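Long-range contacts in DNA polymerase III, beta subunit (Thermotoga maritima, PDB 1VPK), which probably tethers DNA polymerase and other proteins to DNA, as a ring-shaped head-to-tail homodimer encircling the duplex, and so gives replication its processivity: residues S30-K35 / I56-L61; D60-V65 / L204-S209; E77-V82 / D125-I130. All coordinates share one frame; numbering follows the deposited sequence.

Interaction 1 (S30-K35 / I56-L61)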
# COMPACT_ATOMS: atom_id res chain seq x y z
N SER A 30 7.08 13.45 16.53
CA SER A 30 5.89 12.64 16.45
C SER A 30 6.05 11.20 16.91
O SER A 30 5.10 10.65 17.41
CB SER A 30 5.28 12.65 15.04
OG SER A 30 6.19 12.10 14.14
N LYS A 31 7.24 10.61 16.77
CA LYS A 31 7.37 9.20 17.10
C LYS A 31 7.71 8.95 18.59
O LYS A 31 7.91 7.81 19.02
CB LYS A 31 8.32 8.49 16.14
CG LYS A 31 7.77 8.40 14.70
CD LYS A 31 8.35 7.22 13.98
CE LYS A 31 7.68 6.87 12.62
NZ LYS A 31 8.26 5.48 12.21
N ALA A 32 7.73 10.01 19.37
CA ALA A 32 7.86 9.92 20.82
C ALA A 32 6.46 9.99 21.49
O ALA A 32 6.34 9.85 22.70
CB ALA A 32 8.73 11.00 21.33
N LEU A 33 5.40 10.19 20.73
CA LEU A 33 4.04 10.24 21.32
C LEU A 33 3.64 8.86 21.88
O LEU A 33 4.02 7.83 21.30
CB LEU A 33 3.01 10.66 20.27
CG LEU A 33 3.11 12.07 19.66
CD1 LEU A 33 2.25 12.19 18.43
CD2 LEU A 33 2.64 13.06 20.66
N ALA A 34 2.84 8.86 22.97
CA ALA A 34 2.20 7.63 23.46
C ALA A 34 0.97 7.27 22.62
O ALA A 34 0.44 8.10 21.91
CB ALA A 34 1.78 7.81 24.91
N LYS A 35 0.48 6.05 22.74
CA LYS A 35 -0.82 5.68 22.12
C LYS A 35 -2.04 6.29 22.89
O LYS A 35 -1.99 6.44 24.11
CB LYS A 35 -0.98 4.14 22.06
CG LYS A 35 0.29 3.36 21.72
N ILE A 56 8.07 22.58 21.05
CA ILE A 56 7.12 21.47 20.86
C ILE A 56 7.76 20.20 21.47
O ILE A 56 8.93 19.87 21.15
CB ILE A 56 6.87 21.25 19.39
CG1 ILE A 56 6.09 22.46 18.82
CG2 ILE A 56 6.13 19.94 19.16
CD1 ILE A 56 6.04 22.49 17.27
N CYS A 57 7.01 19.54 22.37
CA CYS A 57 7.49 18.31 23.03
C CYS A 57 6.55 17.11 22.85
O CYS A 57 5.33 17.27 22.63
CB CYS A 57 7.69 18.53 24.51
SG CYS A 57 8.77 19.93 24.92
N ALA A 58 7.12 15.92 22.96
CA ALA A 58 6.31 14.70 23.00
C ALA A 58 7.05 13.71 23.89
O ALA A 58 8.30 13.69 23.92
CB ALA A 58 6.18 14.14 21.66
N THR A 59 6.30 12.91 24.63
CA THR A 59 6.88 11.82 25.38
C THR A 59 5.86 10.72 25.59
O THR A 59 4.65 10.98 25.67
CB THR A 59 7.40 12.31 26.74
OG1 THR A 59 8.16 11.26 27.37
CG2 THR A 59 6.24 12.70 27.72
N ASP A 60 6.37 9.52 25.76
CA ASP A 60 5.64 8.40 26.33
C ASP A 60 6.21 7.94 27.65
O ASP A 60 5.95 6.85 28.08
CB ASP A 60 5.65 7.24 25.35
CG ASP A 60 7.04 6.70 25.08
OD1 ASP A 60 8.00 7.04 25.80
OD2 ASP A 60 7.16 5.90 24.13
N LEU A 61 7.00 8.78 28.30
CA LEU A 61 7.65 8.46 29.57
C LEU A 61 8.90 7.56 29.47
O LEU A 61 9.65 7.42 30.45
CB LEU A 61 6.67 7.87 30.62
CG LEU A 61 5.38 8.67 30.94
CD1 LEU A 61 4.72 8.07 32.11
CD2 LEU A 61 5.68 10.12 31.21
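Ala58 directs its methyl toward the loop 30-35, where it meets Ala32 and Leu33. This is the N-terminal domain of a beta sliding clamp: the loop that leaves helix 19-29 on its way to strand 44-50 runs over the end of strand 53-59, just where that strand turns toward its hairpin partner 63-68. Ala32 CB, which does not point at the strand, lies beside it, 3.8 Å from Ala58 O and 4.1 Å from Ala58 CB. Leu33 comes to the same methyl by a less direct route. Its CB sets off away from the strand, but CG stands anti to the carbonyl carbon and beside the backbone N (chi1 -64°), and from that branch point CD2 reaches Ala58 CB at 3.8 Å. Ala58 CB is therefore shared by one short and one long side chain; the Leu33 side chain also touches Phe45 and Gln88. One step along, Ala34 CB touches Asp60 CB at 3.9 Å; the aspartate meets the loop mainly through CB, and its carboxylate serves Glu62 N, Thr63 N and Lys208 NZ. Between the two alanine contacts the backbones come close, yet Ala32 O and Asp60 N, at 3.1 Å, have too poor an angle to be bonded. What the segments share directly is mainly van der Waals contact between small apolar groups. Thr59, between Ala58 and Asp60, carries its side chain to the other side of the strand. There it shapes the turn: Thr59 OG1 is hydrogen-bonded to Thr63 O and closes an ST turn by accepting from Leu61 N at 2.9 Å, with an N-H...O angle of 157°.

Interaction 2 (D60-V65 / L204-S209)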
# COMPACT_ATOMS: atom_id res chain seq x y z
N ASP A 60 6.37 9.52 25.76
CA ASP A 60 5.64 8.40 26.33
C ASP A 60 6.21 7.94 27.65
O ASP A 60 5.95 6.85 28.08
CB ASP A 60 5.65 7.24 25.35
CG ASP A 60 7.04 6.70 25.08
OD1 ASP A 60 8.00 7.04 25.80
OD2 ASP A 60 7.16 5.90 24.13
N LEU A 61 7.00 8.78 28.30
CA LEU A 61 7.65 8.46 29.57
C LEU A 61 8.90 7.56 29.47
O LEU A 61 9.65 7.42 30.45
CB LEU A 61 6.67 7.87 30.62
CG LEU A 61 5.38 8.67 30.94
CD1 LEU A 61 4.72 8.07 32.11
CD2 LEU A 61 5.68 10.12 31.21
N GLU A 62 9.14 6.96 28.31
CA GLU A 62 10.41 6.25 28.08
C GLU A 62 11.29 7.06 27.12
O GLU A 62 12.49 7.16 27.36
CB GLU A 62 10.16 4.84 27.53
CG GLU A 62 11.41 4.19 26.89
CD GLU A 62 11.14 2.80 26.34
OE1 GLU A 62 10.44 2.70 25.29
OE2 GLU A 62 11.65 1.83 26.99
N THR A 63 10.69 7.62 26.06
CA THR A 63 11.37 8.56 25.14
C THR A 63 10.72 9.96 25.30
O THR A 63 9.50 10.07 25.40
CB THR A 63 11.23 8.08 23.65
OG1 THR A 63 11.64 6.72 23.49
CG2 THR A 63 12.04 9.01 22.67
N GLY A 64 11.53 11.01 25.35
CA GLY A 64 11.07 12.39 25.38
C GLY A 64 11.82 13.22 24.36
O GLY A 64 13.05 13.03 24.15
N VAL A 65 11.10 14.11 23.69
CA VAL A 65 11.70 14.97 22.68
C VAL A 65 11.30 16.38 22.99
O VAL A 65 10.12 16.64 23.22
CB VAL A 65 11.15 14.68 21.30
CG1 VAL A 65 11.76 15.68 20.26
CG2 VAL A 65 11.44 13.28 20.89
N LEU A 204 20.99 -0.96 25.97
CA LEU A 204 19.89 -1.36 25.11
C LEU A 204 18.86 -0.23 25.05
O LEU A 204 18.44 0.28 26.08
CB LEU A 204 19.26 -2.61 25.68
CG LEU A 204 18.08 -3.24 24.94
CD1 LEU A 204 18.39 -3.70 23.57
CD2 LEU A 204 17.50 -4.38 25.78
N LEU A 205 18.52 0.21 23.85
CA LEU A 205 17.39 1.12 23.67
C LEU A 205 16.25 0.33 23.03
O LEU A 205 16.47 -0.54 22.15
CB LEU A 205 17.79 2.32 22.81
CG LEU A 205 18.90 3.25 23.34
CD1 LEU A 205 19.18 4.32 22.31
CD2 LEU A 205 18.57 3.88 24.72
N SER A 206 15.03 0.63 23.48
CA SER A 206 13.80 -0.05 23.04
C SER A 206 13.56 0.20 21.56
O SER A 206 14.09 1.17 20.98
CB SER A 206 12.56 0.42 23.84
OG SER A 206 12.07 1.70 23.38
N LEU A 207 12.75 -0.65 20.95
CA LEU A 207 12.44 -0.48 19.55
C LEU A 207 11.70 0.84 19.32
O LEU A 207 12.01 1.55 18.36
CB LEU A 207 11.62 -1.66 19.04
CG LEU A 207 11.25 -1.67 17.55
CD1 LEU A 207 12.46 -1.48 16.66
CD2 LEU A 207 10.58 -2.97 17.27
N LYS A 208 10.76 1.18 20.21
CA LYS A 208 10.06 2.46 20.12
C LYS A 208 11.04 3.66 20.19
O LYS A 208 10.92 4.60 19.42
CB LYS A 208 8.93 2.58 21.14
CG LYS A 208 8.22 3.94 21.02
CD LYS A 208 6.73 3.95 20.98
CE LYS A 208 6.20 5.40 21.03
NZ LYS A 208 5.18 5.56 22.04
N SER A 209 12.04 3.59 21.07
CA SER A 209 13.03 4.64 21.19
C SER A 209 13.83 4.76 19.90
O SER A 209 14.06 5.85 19.40
CB SER A 209 13.96 4.39 22.37
OG SER A 209 13.34 4.65 23.60
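With CG anti to its backbone N (chi1 179°) and bends at chi2 and chi4, Lys208 meets Asp60 tip to tip, while Asp60 holds CG in the crowded position between N and the carbonyl carbon. Lys208 NZ takes the anti lone pair of Asp60 OD2 at 2.9 Å in a salt bridge, and the same ammonium also bonds Leu33 O. The other carboxylate oxygen looks back into its own turn. Asp60 OD1 accepts from Glu62 N and from Thr63 N, each at 2.8 Å, the second nearly straight at 171°. The bond from Glu62 N makes an Asx turn, and the one from Thr63 N extends it to an Asx motif; together they would limit the carboxylate's rotation. An alanine in place of Asp60 would probably leave Lys208 without its charge partner and the Glu62 and Thr63 amides without their shared acceptor, freeing the turn to shift. Beside this pair, the extended Glu62 reaches the helix start: Ser206 OG donates to Glu62 OE1 at 2.7 Å, approaching from above the carboxylate plane, 61° out of it. Ser206 OG also accepts from Ser209 N at 3.0 Å, the capping bond of the helix, so the glutamate is likely to help position the capping hydroxyl. Thr63 OG1 and Ser209 OG are hydrogen-bonded at 2.7 Å, and both side chains touch Met245. The whole joins the N-terminal domain to the central domain of the clamp, a hairpin Asx turn set against the serine N-cap of helix 207-218.

Interaction 3 (E77-V82 / D125-I130)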
# COMPACT_ATOMS: atom_id res chain seq x y z
N GLU A 77 2.79 34.03 26.34
CA GLU A 77 3.13 32.88 27.15
C GLU A 77 1.97 31.91 27.10
O GLU A 77 0.83 32.28 27.32
CB GLU A 77 3.35 33.31 28.58
CG GLU A 77 3.91 32.22 29.52
CD GLU A 77 4.37 32.78 30.88
OE1 GLU A 77 4.21 34.00 31.11
OE2 GLU A 77 4.89 32.01 31.73
N ALA A 78 2.26 30.65 26.82
CA ALA A 78 1.24 29.60 26.87
C ALA A 78 1.93 28.24 27.10
O ALA A 78 3.13 28.09 26.83
CB ALA A 78 0.42 29.61 25.57
N ARG A 79 1.19 27.28 27.65
CA ARG A 79 1.68 25.88 27.80
C ARG A 79 0.40 25.04 27.72
O ARG A 79 -0.49 25.19 28.55
CB ARG A 79 2.39 25.67 29.15
CG ARG A 79 3.18 24.37 29.27
CD ARG A 79 4.01 24.23 30.63
NE ARG A 79 4.95 23.08 30.56
CZ ARG A 79 4.67 21.83 30.96
NH1 ARG A 79 3.49 21.52 31.46
NH2 ARG A 79 5.56 20.86 30.82
N PHE A 80 0.27 24.20 26.69
CA PHE A 80 -0.95 23.40 26.48
C PHE A 80 -0.59 22.20 25.63
O PHE A 80 0.51 22.12 25.06
CB PHE A 80 -2.06 24.24 25.82
CG PHE A 80 -1.64 24.85 24.50
CD1 PHE A 80 -1.80 24.16 23.30
CD2 PHE A 80 -1.03 26.09 24.47
CE1 PHE A 80 -1.35 24.70 22.11
CE2 PHE A 80 -0.63 26.64 23.27
CZ PHE A 80 -0.79 25.97 22.10
N VAL A 81 -1.52 21.26 25.53
CA VAL A 81 -1.31 20.06 24.75
C VAL A 81 -2.35 20.06 23.63
O VAL A 81 -3.50 20.50 23.84
CB VAL A 81 -1.36 18.81 25.65
CG1 VAL A 81 -1.17 17.51 24.90
CG2 VAL A 81 -0.29 18.94 26.75
N VAL A 82 -1.93 19.62 22.45
CA VAL A 82 -2.84 19.42 21.33
C VAL A 82 -2.77 17.97 20.80
O VAL A 82 -1.70 17.35 20.79
CB VAL A 82 -2.57 20.46 20.19
CG1 VAL A 82 -3.35 21.75 20.49
CG2 VAL A 82 -1.12 20.73 20.01
N ASP A 125 -0.82 20.51 32.62
CA ASP A 125 -0.30 20.42 33.97
C ASP A 125 0.18 19.04 34.35
O ASP A 125 0.93 18.93 35.29
CB ASP A 125 -1.25 21.00 35.01
CG ASP A 125 -2.64 20.38 34.99
OD1 ASP A 125 -3.35 20.51 33.98
OD2 ASP A 125 -3.02 19.78 36.01
N GLU A 126 -0.17 18.00 33.61
CA GLU A 126 0.39 16.67 33.86
C GLU A 126 1.36 16.21 32.80
O GLU A 126 1.83 15.06 32.83
CB GLU A 126 -0.74 15.66 34.04
CG GLU A 126 -1.41 15.78 35.38
CD GLU A 126 -2.77 15.10 35.48
OE1 GLU A 126 -3.22 14.43 34.52
OE2 GLU A 126 -3.39 15.26 36.53
N PHE A 127 1.70 17.10 31.86
CA PHE A 127 2.73 16.82 30.91
C PHE A 127 4.10 17.14 31.55
O PHE A 127 4.37 18.27 31.93
CB PHE A 127 2.55 17.63 29.62
CG PHE A 127 3.34 17.12 28.51
CD1 PHE A 127 4.71 17.37 28.43
CD2 PHE A 127 2.75 16.37 27.51
CE1 PHE A 127 5.46 16.88 27.38
CE2 PHE A 127 3.49 15.90 26.48
CZ PHE A 127 4.85 16.15 26.42
N PRO A 128 4.96 16.16 31.65
CA PRO A 128 6.20 16.33 32.40
C PRO A 128 7.31 17.15 31.69
O PRO A 128 7.33 17.28 30.47
CB PRO A 128 6.67 14.91 32.55
CG PRO A 128 6.22 14.26 31.28
CD PRO A 128 4.85 14.80 31.07
N GLU A 129 8.23 17.69 32.48
CA GLU A 129 9.45 18.32 31.94
C GLU A 129 10.35 17.25 31.32
O GLU A 129 10.56 16.19 31.91
CB GLU A 129 10.24 19.04 33.05
CG GLU A 129 9.65 20.39 33.46
CD GLU A 129 9.68 21.42 32.32
OE1 GLU A 129 10.43 21.20 31.33
OE2 GLU A 129 8.96 22.44 32.42
N ILE A 130 10.86 17.52 30.12
CA ILE A 130 11.77 16.59 29.45
C ILE A 130 13.19 17.12 29.66
O ILE A 130 13.53 18.23 29.23
CB ILE A 130 11.43 16.46 27.99
CG1 ILE A 130 10.00 15.90 27.85
CG2 ILE A 130 12.50 15.60 27.26
CD1 ILE A 130 9.55 15.88 26.46
O HOH W 1 8.28 21.66 29.61
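Arg79 stretches from strand 78-83 to the backbone of Phe127, tying a loop to the outermost strand, within this chain, of an antiparallel sheet that runs from the N-terminal into the central domain of the clamp. From CB the chain leaves toward the loop, CG anti to the backbone N (chi1 -167°), and continues extended to NE, with Leu46 of strand 44-50 against it. NE makes a long, weak ion pair with Glu48. Beyond CZ the guanidinium straddles one oxygen: NH2 gives Phe127 O a hydrogen bond of 3.1 Å at 163°, and NH1 adds a weak one to Phe127 O at 3.4 Å, besides a weak bond to Ala124 O. Phe127 O lies in the guanidinium plane, but the donor NH2 stands 41° above the carbonyl plane. Two residues along the strand, Val81 crosses the Phe127 side chain at about a right angle, CG2 coming to 4.1 Å from ring atom CD2. Glu129 OE2, 4.1 Å from Arg79 NH2 and well out of the guanidinium plane, probably acts through charge alone. Its other oxygen is linked by a water, which accepts from Arg79 NH2 at 3.1 Å and donates weakly to Glu129 OE1 at 2.8 Å.

Interactions 1 and 2 share the turn at Asp60 and use different parts of it: the first leans on its CB, the second on its carboxylate. Lys208 joins them further, since it also bonds Leu33 O of the loop 30-35. Interaction 1 is apolar and stays within the N-terminal domain. Interaction 2, nearest the centre of the chain, is polar and spans two domains. Interaction 3 lies farthest out and mixes arginine, backbone oxygen and water with one buried apolar touch. All three reach the same sheet, and Thr59 CG2 packs against Phe127 and Pro128, so strand 53-59 has interaction 1 on one side and the 125-130 loop on the other.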